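Local atomic coordinates of acetylornithine aminotransferase (PDB entry 2EH6), a protein that catalyses the pyridoxal-phosphate-dependent transfer of an amino group from N(2)-acetyl-L-ornithine to 2-oxoglutarate, a step of arginine biosynthesis. Residues F154-Y166 / N188-I201. Numbering follows the deposited sequence.
Sequences FSYAKLNDIDSVY and NEASEDFLSKLQEI
Phe194 and Ile162 meet at the apolar centre, where helix 162-166 and the 192-201 part of helix 192-205 run at 23° to each other, their axes approaching to 10.8 Å. The side chain of Ile162 is a knob in the hole formed by Phe194, Lys197, Leu198 and Ile201. Its CD1 meets Ile201 CD1 tip to tip at 3.4 Å, tight for two methyls, and lies 3.7 Å from Phe194 CE1. With CG anti to the backbone N (chi1 180°), the Phe194 ring slides under the turn 158-161: Asn160 N stands 3.3 Å above its centre, Ile162 CA lies in plane at the edge, and Val165 CG2 also approaches the rim. Leu159 splits its methyls, CD1 going to Ala190 CB and Phe194 CE2, CD2 to Asn188 CB. At the other end the Tyr166 ring crosses Ile201 obliquely, Tyr166 CE1 3.4 Å from Ile201 CD1. On the side facing the sheet, Val165 and Leu198 touch Ile176 of strand 173-178.

At the polar edge the Asn160 amide bonds twice to the backbone of 188-201. OD1 accepts from Ser191 N (2.6 Å, nearly straight at 176°), and ND2 gives to Glu189 O (3.1 Å), which lies almost in the amide plane; together they fix the amide's rotation. Ser191 is itself the N-cap of its helix, OG accepting from Phe194 N at 2.8 Å. Asp161 caps the neighbouring helix, its OD1 met by Ser164 N from above the carboxylate plane.

Two roughly parallel helices thus pack together on one side of the central, largely parallel sheet, as in the alpha/beta cofactor-binding domain of class-III, fold-type I aminotransferases.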
ATOM      1  N   PHE A 154      -9.905  12.839 -15.797  1.00 32.70           N
ATOM      2  CA  PHE A 154     -10.692  11.613 -15.775  1.00 32.60           C
ATOM      3  C   PHE A 154     -12.170  11.851 -16.070  1.00 33.21           C
ATOM      4  O   PHE A 154     -12.787  12.771 -15.528  1.00 32.48           O
ATOM      5  CB  PHE A 154     -10.534  10.899 -14.423  1.00 31.94           C
ATOM      6  CG  PHE A 154      -9.139  10.393 -14.164  1.00 29.92           C
ATOM      7  CD1 PHE A 154      -8.124  11.268 -13.794  1.00 28.05           C
ATOM      8  CD2 PHE A 154      -8.837   9.044 -14.315  1.00 29.27           C
ATOM      9  CE1 PHE A 154      -6.829  10.805 -13.577  1.00 27.98           C
ATOM     10  CE2 PHE A 154      -7.545   8.573 -14.101  1.00 27.88           C
ATOM     11  CZ  PHE A 154      -6.538   9.455 -13.731  1.00 27.92           C
ATOM     12  N   SER A 155     -12.728  11.021 -16.946  1.00 32.23           N
ATOM     13  CA  SER A 155     -14.138  11.118 -17.308  1.00 34.75           C
ATOM     14  C   SER A 155     -14.719   9.713 -17.243  1.00 34.81           C
ATOM     15  O   SER A 155     -14.003   8.729 -17.427  1.00 35.13           O
ATOM     16  CB  SER A 155     -14.303  11.706 -18.718  1.00 35.42           C
ATOM     17  OG  SER A 155     -13.691  10.885 -19.694  1.00 39.66           O
ATOM     18  N   TYR A 156     -16.020   9.617 -16.999  1.00 33.91           N
ATOM     19  CA  TYR A 156     -16.648   8.310 -16.865  1.00 34.47           C
ATOM     20  C   TYR A 156     -17.680   7.959 -17.929  1.00 35.47           C
ATOM     21  O   TYR A 156     -18.693   8.641 -18.088  1.00 35.79           O
ATOM     22  CB  TYR A 156     -17.274   8.214 -15.469  1.00 32.63           C
ATOM     23  CG  TYR A 156     -16.359   8.782 -14.404  1.00 32.68           C
ATOM     24  CD1 TYR A 156     -15.155   8.157 -14.088  1.00 31.71           C
ATOM     25  CD2 TYR A 156     -16.653   9.991 -13.783  1.00 33.66           C
ATOM     26  CE1 TYR A 156     -14.262   8.729 -13.184  1.00 31.42           C
ATOM     27  CE2 TYR A 156     -15.772  10.572 -12.879  1.00 33.33           C
ATOM     28  CZ  TYR A 156     -14.575   9.937 -12.586  1.00 31.16           C
ATOM     29  OH  TYR A 156     -13.689  10.531 -11.714  1.00 29.77           O
ATOM     30  N   ALA A 157     -17.408   6.879 -18.655  1.00 36.58           N
ATOM     31  CA  ALA A 157     -18.310   6.392 -19.691  1.00 36.89           C
ATOM     32  C   ALA A 157     -19.202   5.324 -19.072  1.00 37.31           C
ATOM     33  O   ALA A 157     -19.108   5.045 -17.874  1.00 36.40           O
ATOM     34  CB  ALA A 157     -17.510   5.804 -20.845  1.00 36.42           C
ATOM     35  N   LYS A 158     -20.065   4.722 -19.884  1.00 38.34           N
ATOM     36  CA  LYS A 158     -20.962   3.685 -19.390  1.00 38.82           C
ATOM     37  C   LYS A 158     -20.610   2.304 -19.934  1.00 38.54           C
ATOM     38  O   LYS A 158     -20.370   2.132 -21.130  1.00 38.52           O
ATOM     39  CB  LYS A 158     -22.412   4.046 -19.724  1.00 40.87           C
ATOM     40  CG  LYS A 158     -22.892   5.267 -18.960  1.00 44.05           C
ATOM     41  CD  LYS A 158     -24.320   5.647 -19.291  1.00 48.49           C
ATOM     42  CE  LYS A 158     -24.752   6.852 -18.461  1.00 50.20           C
ATOM     43  NZ  LYS A 158     -26.133   7.304 -18.789  1.00 53.12           N
ATOM     44  N   LEU A 159     -20.571   1.325 -19.034  1.00 38.41           N
ATOM     45  CA  LEU A 159     -20.234  -0.045 -19.394  1.00 37.38           C
ATOM     46  C   LEU A 159     -21.228  -0.572 -20.426  1.00 37.62           C
ATOM     47  O   LEU A 159     -22.430  -0.335 -20.317  1.00 36.46           O
ATOM     48  CB  LEU A 159     -20.252  -0.935 -18.149  1.00 37.19           C
ATOM     49  CG  LEU A 159     -19.479  -2.253 -18.218  1.00 36.89           C
ATOM     50  CD1 LEU A 159     -17.980  -1.967 -18.190  1.00 37.40           C
ATOM     51  CD2 LEU A 159     -19.870  -3.136 -17.044  1.00 36.82           C
ATOM     52  N   ASN A 160     -20.709  -1.279 -21.422  1.00 36.78           N
ATOM     53  CA  ASN A 160     -21.513  -1.850 -22.499  1.00 40.12           C
ATOM     54  C   ASN A 160     -22.204  -0.791 -23.352  1.00 40.63           C
ATOM     55  O   ASN A 160     -23.191  -1.074 -24.029  1.00 41.27           O
ATOM     56  CB  ASN A 160     -22.550  -2.825 -21.939  1.00 39.74           C
ATOM     57  CG  ASN A 160     -21.910  -3.992 -21.220  1.00 41.29           C
ATOM     58  OD1 ASN A 160     -20.883  -4.513 -21.656  1.00 40.80           O
ATOM     59  ND2 ASN A 160     -22.517  -4.416 -20.121  1.00 40.54           N
ATOM     60  N   ASP A 161     -21.676   0.427 -23.305  1.00 41.19           N
ATOM     61  CA  ASP A 161     -22.204   1.547 -24.077  1.00 41.61           C
ATOM     62  C   ASP A 161     -20.995   2.128 -24.798  1.00 41.69           C
ATOM     63  O   ASP A 161     -20.360   3.063 -24.312  1.00 40.13           O
ATOM     64  CB  ASP A 161     -22.813   2.597 -23.144  1.00 43.07           C
ATOM     65  CG  ASP A 161     -23.459   3.743 -23.896  1.00 44.10           C
ATOM     66  OD1 ASP A 161     -23.171   3.902 -25.101  1.00 45.48           O
ATOM     67  OD2 ASP A 161     -24.248   4.494 -23.279  1.00 42.57           O
ATOM     68  N   ILE A 162     -20.679   1.564 -25.958  1.00 41.49           N
ATOM     69  CA  ILE A 162     -19.519   1.992 -26.724  1.00 42.46           C
ATOM     70  C   ILE A 162     -19.589   3.443 -27.192  1.00 43.08           C
ATOM     71  O   ILE A 162     -18.560   4.093 -27.366  1.00 42.51           O
ATOM     72  CB  ILE A 162     -19.296   1.063 -27.942  1.00 42.55           C
ATOM     73  CG1 ILE A 162     -17.828   1.105 -28.366  1.00 43.68           C
ATOM     74  CG2 ILE A 162     -20.193   1.482 -29.097  1.00 44.10           C
ATOM     75  CD1 ILE A 162     -16.878   0.584 -27.304  1.00 42.48           C
ATOM     76  N   ASP A 163     -20.801   3.954 -27.389  1.00 44.27           N
ATOM     77  CA  ASP A 163     -20.966   5.330 -27.834  1.00 44.73           C
ATOM     78  C   ASP A 163     -20.553   6.314 -26.745  1.00 43.68           C
ATOM     79  O   ASP A 163     -20.019   7.381 -27.043  1.00 43.76           O
ATOM     80  CB  ASP A 163     -22.415   5.594 -28.265  1.00 47.21           C
ATOM     81  CG  ASP A 163     -22.781   4.879 -29.561  1.00 49.53           C
ATOM     82  OD1 ASP A 163     -22.006   4.982 -30.536  1.00 50.68           O
ATOM     83  OD2 ASP A 163     -23.841   4.220 -29.610  1.00 50.36           O
ATOM     84  N   SER A 164     -20.789   5.953 -25.485  1.00 42.00           N
ATOM     85  CA  SER A 164     -20.420   6.827 -24.373  1.00 40.88           C
ATOM     86  C   SER A 164     -18.903   6.968 -24.325  1.00 39.83           C
ATOM     87  O   SER A 164     -18.380   7.961 -23.819  1.00 39.92           O
ATOM     88  CB  SER A 164     -20.933   6.268 -23.036  1.00 40.47           C
ATOM     89  OG  SER A 164     -20.269   5.067 -22.686  1.00 39.71           O
ATOM     90  N   VAL A 165     -18.201   5.970 -24.854  1.00 38.62           N
ATOM     91  CA  VAL A 165     -16.746   6.001 -24.884  1.00 39.77           C
ATOM     92  C   VAL A 165     -16.278   6.986 -25.961  1.00 41.48           C
ATOM     93  O   VAL A 165     -15.387   7.799 -25.724  1.00 42.03           O
ATOM     94  CB  VAL A 165     -16.156   4.600 -25.183  1.00 39.49           C
ATOM     95  CG1 VAL A 165     -14.638   4.665 -25.198  1.00 37.58           C
ATOM     96  CG2 VAL A 165     -16.630   3.601 -24.137  1.00 38.99           C
ATOM     97  N   TYR A 166     -16.884   6.915 -27.142  1.00 43.15           N
ATOM     98  CA  TYR A 166     -16.516   7.813 -28.232  1.00 45.23           C
ATOM     99  C   TYR A 166     -16.744   9.276 -27.857  1.00 45.56           C
ATOM    100  O   TYR A 166     -15.928  10.139 -28.176  1.00 46.52           O
ATOM    101  CB  TYR A 166     -17.325   7.494 -29.492  1.00 47.02           C
ATOM    102  CG  TYR A 166     -17.027   6.150 -30.111  1.00 49.17           C
ATOM    103  CD1 TYR A 166     -15.754   5.848 -30.600  1.00 51.20           C
ATOM    104  CD2 TYR A 166     -18.023   5.183 -30.227  1.00 49.82           C
ATOM    105  CE1 TYR A 166     -15.485   4.615 -31.192  1.00 52.46           C
ATOM    106  CE2 TYR A 166     -17.765   3.948 -30.816  1.00 51.30           C
ATOM    107  CZ  TYR A 166     -16.498   3.671 -31.296  1.00 52.62           C
ATOM    108  OH  TYR A 166     -16.252   2.449 -31.883  1.00 55.44           O
ATOM    109  N   ASN A 188     -20.975  -6.334 -12.213  1.00 34.25           N
ATOM    110  CA  ASN A 188     -21.454  -5.954 -13.537  1.00 33.57           C
ATOM    111  C   ASN A 188     -20.518  -6.511 -14.596  1.00 34.07           C
ATOM    112  O   ASN A 188     -19.310  -6.284 -14.552  1.00 35.59           O
ATOM    113  CB  ASN A 188     -21.532  -4.434 -13.650  1.00 32.18           C
ATOM    114  CG  ASN A 188     -22.371  -3.815 -12.546  1.00 33.77           C
ATOM    115  OD1 ASN A 188     -23.456  -4.302 -12.236  1.00 32.61           O
ATOM    116  ND2 ASN A 188     -21.874  -2.734 -11.953  1.00 33.71           N
ATOM    117  N   GLU A 189     -21.084  -7.240 -15.549  1.00 33.69           N
ATOM    118  CA  GLU A 189     -20.304  -7.861 -16.610  1.00 35.22           C
ATOM    119  C   GLU A 189     -20.208  -7.062 -17.904  1.00 36.00           C
ATOM    120  O   GLU A 189     -21.219  -6.633 -18.456  1.00 36.57           O
ATOM    121  CB  GLU A 189     -20.888  -9.235 -16.937  1.00 36.12           C
ATOM    122  CG  GLU A 189     -20.740 -10.258 -15.836  1.00 36.67           C
ATOM    123  CD  GLU A 189     -21.498 -11.537 -16.138  1.00 38.91           C
ATOM    124  OE1 GLU A 189     -22.709 -11.599 -15.839  1.00 36.88           O
ATOM    125  OE2 GLU A 189     -20.880 -12.476 -16.689  1.00 39.02           O
ATOM    126  N   ALA A 190     -18.983  -6.873 -18.386  1.00 36.68           N
ATOM    127  CA  ALA A 190     -18.758  -6.171 -19.642  1.00 36.45           C
ATOM    128  C   ALA A 190     -19.024  -7.236 -20.699  1.00 37.43           C
ATOM    129  O   ALA A 190     -18.482  -8.337 -20.614  1.00 37.44           O
ATOM    130  CB  ALA A 190     -17.318  -5.691 -19.726  1.00 35.99           C
ATOM    131  N   SER A 191     -19.862  -6.923 -21.682  1.00 38.40           N
ATOM    132  CA  SER A 191     -20.192  -7.887 -22.731  1.00 39.02           C
ATOM    133  C   SER A 191     -19.000  -8.199 -23.625  1.00 40.28           C
ATOM    134  O   SER A 191     -18.062  -7.408 -23.732  1.00 39.15           O
ATOM    135  CB  SER A 191     -21.332  -7.358 -23.603  1.00 39.31           C
ATOM    136  OG  SER A 191     -20.885  -6.286 -24.417  1.00 40.55           O
ATOM    137  N   GLU A 192     -19.041  -9.357 -24.276  1.00 41.65           N
ATOM    138  CA  GLU A 192     -17.960  -9.739 -25.172  1.00 43.75           C
ATOM    139  C   GLU A 192     -17.936  -8.761 -26.343  1.00 42.93           C
ATOM    140  O   GLU A 192     -16.874  -8.348 -26.804  1.00 42.65           O
ATOM    141  CB  GLU A 192     -18.168 -11.164 -25.685  1.00 46.66           C
ATOM    142  CG  GLU A 192     -17.020 -11.671 -26.541  1.00 52.34           C
ATOM    143  CD  GLU A 192     -17.179 -13.130 -26.924  1.00 56.01           C
ATOM    144  OE1 GLU A 192     -18.192 -13.471 -27.573  1.00 58.37           O
ATOM    145  OE2 GLU A 192     -16.288 -13.936 -26.576  1.00 58.73           O
ATOM    146  N   ASP A 193     -19.120  -8.389 -26.814  1.00 42.79           N
ATOM    147  CA  ASP A 193     -19.231  -7.455 -27.922  1.00 44.11           C
ATOM    148  C   ASP A 193     -18.593  -6.126 -27.539  1.00 43.33           C
ATOM    149  O   ASP A 193     -17.784  -5.577 -28.286  1.00 42.23           O
ATOM    150  CB  ASP A 193     -20.700  -7.233 -28.284  1.00 46.73           C
ATOM    151  CG  ASP A 193     -20.874  -6.242 -29.421  1.00 50.35           C
ATOM    152  OD1 ASP A 193     -20.269  -6.462 -30.494  1.00 52.31           O
ATOM    153  OD2 ASP A 193     -21.611  -5.248 -29.242  1.00 51.00           O
ATOM    154  N   PHE A 194     -18.961  -5.619 -26.365  1.00 41.65           N
ATOM    155  CA  PHE A 194     -18.431  -4.353 -25.874  1.00 40.61           C
ATOM    156  C   PHE A 194     -16.912  -4.382 -25.742  1.00 40.02           C
ATOM    157  O   PHE A 194     -16.228  -3.470 -26.206  1.00 40.36           O
ATOM    158  CB  PHE A 194     -19.051  -4.006 -24.517  1.00 40.53           C
ATOM    159  CG  PHE A 194     -18.552  -2.711 -23.938  1.00 41.04           C
ATOM    160  CD1 PHE A 194     -18.844  -1.500 -24.556  1.00 41.63           C
ATOM    161  CD2 PHE A 194     -17.781  -2.704 -22.779  1.00 39.21           C
ATOM    162  CE1 PHE A 194     -18.376  -0.296 -24.027  1.00 42.15           C
ATOM    163  CE2 PHE A 194     -17.309  -1.510 -22.243  1.00 39.88           C
ATOM    164  CZ  PHE A 194     -17.606  -0.303 -22.867  1.00 41.06           C
ATOM    165  N   LEU A 195     -16.385  -5.424 -25.105  1.00 39.67           N
ATOM    166  CA  LEU A 195     -14.942  -5.545 -24.921  1.00 40.10           C
ATOM    167  C   LEU A 195     -14.215  -5.642 -26.258  1.00 40.88           C
ATOM    168  O   LEU A 195     -13.091  -5.154 -26.402  1.00 38.87           O
ATOM    169  CB  LEU A 195     -14.612  -6.765 -24.055  1.00 39.23           C
ATOM    170  CG  LEU A 195     -15.105  -6.688 -22.606  1.00 40.24           C
ATOM    171  CD1 LEU A 195     -14.730  -7.959 -21.871  1.00 40.21           C
ATOM    172  CD2 LEU A 195     -14.498  -5.471 -21.913  1.00 36.88           C
ATOM    173  N   SER A 196     -14.860  -6.280 -27.230  1.00 41.71           N
ATOM    174  CA  SER A 196     -14.288  -6.427 -28.562  1.00 42.63           C
ATOM    175  C   SER A 196     -14.119  -5.049 -29.192  1.00 41.47           C
ATOM    176  O   SER A 196     -13.039  -4.695 -29.661  1.00 42.17           O
ATOM    177  CB  SER A 196     -15.205  -7.280 -29.438  1.00 43.90           C
ATOM    178  OG  SER A 196     -14.778  -7.255 -30.790  1.00 48.74           O
ATOM    179  N   LYS A 197     -15.197  -4.274 -29.189  1.00 41.38           N
ATOM    180  CA  LYS A 197     -15.174  -2.937 -29.758  1.00 41.68           C
ATOM    181  C   LYS A 197     -14.213  -2.033 -29.005  1.00 41.43           C
ATOM    182  O   LYS A 197     -13.514  -1.221 -29.612  1.00 41.79           O
ATOM    183  CB  LYS A 197     -16.576  -2.328 -29.736  1.00 43.41           C
ATOM    184  CG  LYS A 197     -17.576  -3.036 -30.635  1.00 45.71           C
ATOM    185  CD  LYS A 197     -18.951  -2.395 -30.521  1.00 48.44           C
ATOM    186  CE  LYS A 197     -19.981  -3.112 -31.382  1.00 48.69           C
ATOM    187  NZ  LYS A 197     -21.339  -2.532 -31.186  1.00 49.41           N
ATOM    188  N   LEU A 198     -14.178  -2.171 -27.681  1.00 40.75           N
ATOM    189  CA  LEU A 198     -13.290  -1.354 -26.862  1.00 39.79           C
ATOM    190  C   LEU A 198     -11.849  -1.657 -27.245  1.00 39.90           C
ATOM    191  O   LEU A 198     -11.020  -0.755 -27.348  1.00 39.68           O
ATOM    192  CB  LEU A 198     -13.515  -1.642 -25.371  1.00 39.94           C
ATOM    193  CG  LEU A 198     -12.874  -0.670 -24.373  1.00 38.92           C
ATOM    194  CD1 LEU A 198     -13.415   0.732 -24.606  1.00 37.74           C
ATOM    195  CD2 LEU A 198     -13.179  -1.115 -22.943  1.00 35.71           C
ATOM    196  N   GLN A 199     -11.552  -2.933 -27.463  1.00 41.08           N
ATOM    197  CA  GLN A 199     -10.208  -3.334 -27.854  1.00 43.73           C
ATOM    198  C   GLN A 199      -9.906  -2.689 -29.207  1.00 45.79           C
ATOM    199  O   GLN A 199      -8.804  -2.187 -29.439  1.00 45.76           O
ATOM    200  CB  GLN A 199     -10.124  -4.859 -27.968  1.00 44.90           C
ATOM    201  CG  GLN A 199      -8.765  -5.379 -28.417  1.00 46.99           C
ATOM    202  CD  GLN A 199      -7.685  -5.173 -27.374  1.00 48.94           C
ATOM    203  OE1 GLN A 199      -7.633  -5.882 -26.368  1.00 49.75           O
ATOM    204  NE2 GLN A 199      -6.819  -4.192 -27.604  1.00 49.82           N
ATOM    205  N   GLU A 200     -10.905  -2.707 -30.087  1.00 46.89           N
ATOM    206  CA  GLU A 200     -10.791  -2.132 -31.429  1.00 48.75           C
ATOM    207  C   GLU A 200     -10.472  -0.647 -31.352  1.00 47.88           C
ATOM    208  O   GLU A 200      -9.552  -0.161 -32.009  1.00 47.75           O
ATOM    209  CB  GLU A 200     -12.103  -2.326 -32.192  1.00 51.32           C
ATOM    210  CG  GLU A 200     -12.129  -1.683 -33.568  1.00 55.53           C
ATOM    211  CD  GLU A 200     -13.524  -1.638 -34.163  1.00 57.96           C
ATOM    212  OE1 GLU A 200     -14.400  -0.963 -33.576  1.00 58.51           O
ATOM    213  OE2 GLU A 200     -13.746  -2.278 -35.215  1.00 60.39           O
ATOM    214  N   ILE A 201     -11.250   0.068 -30.547  1.00 48.43           N
ATOM    215  CA  ILE A 201     -11.068   1.499 -30.364  1.00 49.51           C
ATOM    216  C   ILE A 201      -9.645   1.831 -29.940  1.00 50.08           C
ATOM    217  O   ILE A 201      -9.023   2.743 -30.482  1.00 50.06           O
ATOM    218  CB  ILE A 201     -12.036   2.041 -29.298  1.00 51.08           C
ATOM    219  CG1 ILE A 201     -13.475   1.914 -29.797  1.00 52.39           C
ATOM    220  CG2 ILE A 201     -11.700   3.488 -28.976  1.00 52.11           C
ATOM    221  CD1 ILE A 201     -14.507   2.422 -28.811  1.00 54.07           C
TER